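Local coordinates for succinate dehydrogenase subunit A (Mycolicibacterium smegmatis, PDB 7D6X) that oxidises succinate to fumarate as the flavoprotein subunit of succinate dehydrogenase, passing the electrons on to an iron-sulfur subunit, at the interface of chains A and B. Residues are numbered along the deposited sequence; one frame, centred on the assembly and turned at random. Chains: chain A, Succinate dehydrogenase subunit A; chain B, Fumarate reductase iron-sulfur subunit.

The interface of chains A and B. Residues chain A 107, 109, 132, 135, 138; chain B 140, 143-144.
The C-terminal end of helix 133-142 of the iron-sulfur subunit, with the residues that follow it immediately before the CxxCxxCxxxC cluster-binding motif of the 4Fe-4S dicluster domain, docks here against the FAD-binding domain of the flavoprotein. A:Arg135, just before helix 136-158, reaches across the subunit boundary. Its CG sits in the crowded position between backbone N and carbonyl carbon (chi1 51°), and the chain then runs extended to NE. At the tip, NH1 donates a hydrogen bond to the main-chain O of B:Gln140 at 2.8 Å. The bond is bent, 123° at the hydrogen, and the nitrogen stands above the carbonyl plane instead of lying on a lone pair. This carbonyl belongs to the last turn of the helix, where the helix dipole would be expected to favour a cationic partner.

The guanidinium has a neighbour on each face, both displaced toward the rim: B:Lys144 CG, from an obliquely crossing chain, 3.3 Å above one, and, more loosely, A:Val132 CG2 over the other. B:Gln140 CB meets the edge in plane. The lysine chain bends at chi3 (-46°), and its NZ lies 6.1 Å from A:Arg135 NH2, so the two like charges are not in contact.

Beyond CG the B:Gln140 side chain is extended, carrying its amide past A:Val132 CG2 toward A:Asp109, whose side chain it crosses at about a right angle. NE2 makes weak hydrogen bonds to the main-chain O of A:Leu107 and to the carboxylate OD1 of A:Asp109, each 3.4 Å long. On the other flank, A:Leu138 CD2 packs against the backbone O of B:Lys144 at 3.7 Å.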
ATOM      1  N   LEU A 107       8.472 -11.950   2.710  1.00 43.47           N
ATOM      2  CA  LEU A 107       7.626 -13.080   3.092  1.00 43.47           C
ATOM      3  C   LEU A 107       6.636 -13.340   1.964  1.00 43.47           C
ATOM      4  O   LEU A 107       5.595 -12.684   1.884  1.00 43.47           O
ATOM      5  CB  LEU A 107       6.897 -12.807   4.401  1.00 43.47           C
ATOM      6  CG  LEU A 107       7.741 -12.687   5.663  1.00 43.47           C
ATOM      7  CD1 LEU A 107       7.012 -11.843   6.670  1.00 43.47           C
ATOM      8  CD2 LEU A 107       8.033 -14.053   6.232  1.00 43.47           C
ATOM      9  N   ASP A 109       4.183 -16.179  -0.324  1.00 45.39           N
ATOM     10  CA  ASP A 109       3.309 -17.286   0.022  1.00 45.39           C
ATOM     11  C   ASP A 109       4.089 -18.590  -0.052  1.00 45.39           C
ATOM     12  O   ASP A 109       4.953 -18.765  -0.912  1.00 45.39           O
ATOM     13  CB  ASP A 109       2.102 -17.322  -0.906  1.00 45.39           C
ATOM     14  CG  ASP A 109       1.010 -16.370  -0.468  1.00 45.39           C
ATOM     15  OD1 ASP A 109       1.301 -15.470   0.345  1.00 45.39           O
ATOM     16  OD2 ASP A 109      -0.138 -16.518  -0.930  1.00 45.39           O
ATOM     17  N   VAL A 132       2.858 -13.009  -3.347  1.00 46.01           N
ATOM     18  CA  VAL A 132       2.323 -12.930  -1.995  1.00 46.01           C
ATOM     19  C   VAL A 132       0.954 -12.265  -2.056  1.00 46.01           C
ATOM     20  O   VAL A 132       0.841 -11.042  -2.175  1.00 46.01           O
ATOM     21  CB  VAL A 132       3.290 -12.204  -1.040  1.00 46.01           C
ATOM     22  CG1 VAL A 132       3.697 -10.850  -1.574  1.00 46.01           C
ATOM     23  CG2 VAL A 132       2.656 -12.053   0.325  1.00 46.01           C
ATOM     24  N   ARG A 135      -0.322  -8.545  -3.748  1.00 45.16           N
ATOM     25  CA  ARG A 135       0.514  -7.374  -3.500  1.00 45.16           C
ATOM     26  C   ARG A 135       1.967  -7.831  -3.567  1.00 45.16           C
ATOM     27  O   ARG A 135       2.624  -8.036  -2.548  1.00 45.16           O
ATOM     28  CB  ARG A 135       0.168  -6.754  -2.156  1.00 45.16           C
ATOM     29  CG  ARG A 135       0.159  -7.766  -1.029  1.00 45.16           C
ATOM     30  CD  ARG A 135      -0.256  -7.192   0.293  1.00 45.16           C
ATOM     31  NE  ARG A 135       0.142  -8.087   1.373  1.00 45.16           N
ATOM     32  CZ  ARG A 135      -0.508  -9.196   1.703  1.00 45.16           C
ATOM     33  NH1 ARG A 135      -0.068  -9.950   2.698  1.00 45.16           N
ATOM     34  NH2 ARG A 135      -1.598  -9.553   1.039  1.00 45.16           N
ATOM     35  N   LEU A 138       4.416  -4.343  -3.886  1.00 39.69           N
ATOM     36  CA  LEU A 138       4.510  -3.731  -2.565  1.00 39.69           C
ATOM     37  C   LEU A 138       5.510  -4.470  -1.695  1.00 39.69           C
ATOM     38  O   LEU A 138       6.337  -3.847  -1.023  1.00 39.69           O
ATOM     39  CB  LEU A 138       3.139  -3.703  -1.897  1.00 39.69           C
ATOM     40  CG  LEU A 138       3.110  -3.220  -0.450  1.00 39.69           C
ATOM     41  CD1 LEU A 138       3.561  -1.786  -0.367  1.00 39.69           C
ATOM     42  CD2 LEU A 138       1.724  -3.368   0.123  1.00 39.69           C
TER
ATOM     43  N   GLN B 140       2.535 -11.453   7.549  1.00 42.42           N
ATOM     44  CA  GLN B 140       2.086 -11.041   6.227  1.00 42.42           C
ATOM     45  C   GLN B 140       0.969 -10.015   6.304  1.00 42.42           C
ATOM     46  O   GLN B 140       0.746  -9.275   5.342  1.00 42.42           O
ATOM     47  CB  GLN B 140       1.630 -12.257   5.430  1.00 42.42           C
ATOM     48  CG  GLN B 140       2.724 -12.927   4.646  1.00 42.42           C
ATOM     49  CD  GLN B 140       2.204 -14.069   3.823  1.00 42.42           C
ATOM     50  OE1 GLN B 140       1.017 -14.377   3.857  1.00 42.42           O
ATOM     51  NE2 GLN B 140       3.088 -14.709   3.076  1.00 42.42           N
ATOM     52  N   ARG B 143       2.713  -6.725   6.820  1.00 39.49           N
ATOM     53  CA  ARG B 143       3.409  -6.304   5.608  1.00 39.49           C
ATOM     54  C   ARG B 143       2.474  -5.712   4.557  1.00 39.49           C
ATOM     55  O   ARG B 143       2.943  -5.467   3.448  1.00 39.49           O
ATOM     56  CB  ARG B 143       4.183  -7.475   5.007  1.00 39.49           C
ATOM     57  CG  ARG B 143       5.247  -8.056   5.915  1.00 39.49           C
ATOM     58  CD  ARG B 143       6.547  -7.298   5.818  1.00 39.49           C
ATOM     59  NE  ARG B 143       7.208  -7.506   4.537  1.00 39.49           N
ATOM     60  CZ  ARG B 143       8.369  -6.960   4.199  1.00 39.49           C
ATOM     61  NH1 ARG B 143       9.010  -6.172   5.046  1.00 39.49           N
ATOM     62  NH2 ARG B 143       8.892  -7.202   3.009  1.00 39.49           N
ATOM     63  N   LYS B 144       1.193  -5.470   4.830  1.00 38.85           N
ATOM     64  CA  LYS B 144       0.297  -4.838   3.870  1.00 38.85           C
ATOM     65  C   LYS B 144       0.329  -3.320   3.931  1.00 38.85           C
ATOM     66  O   LYS B 144      -0.363  -2.676   3.141  1.00 38.85           O
ATOM     67  CB  LYS B 144      -1.143  -5.286   4.099  1.00 38.85           C
ATOM     68  CG  LYS B 144      -1.378  -6.767   4.049  1.00 38.85           C
ATOM     69  CD  LYS B 144      -2.862  -7.062   4.027  1.00 38.85           C
ATOM     70  CE  LYS B 144      -3.594  -6.228   5.058  1.00 38.85           C
ATOM     71  NZ  LYS B 144      -5.040  -6.552   5.106  1.00 38.85           N
TER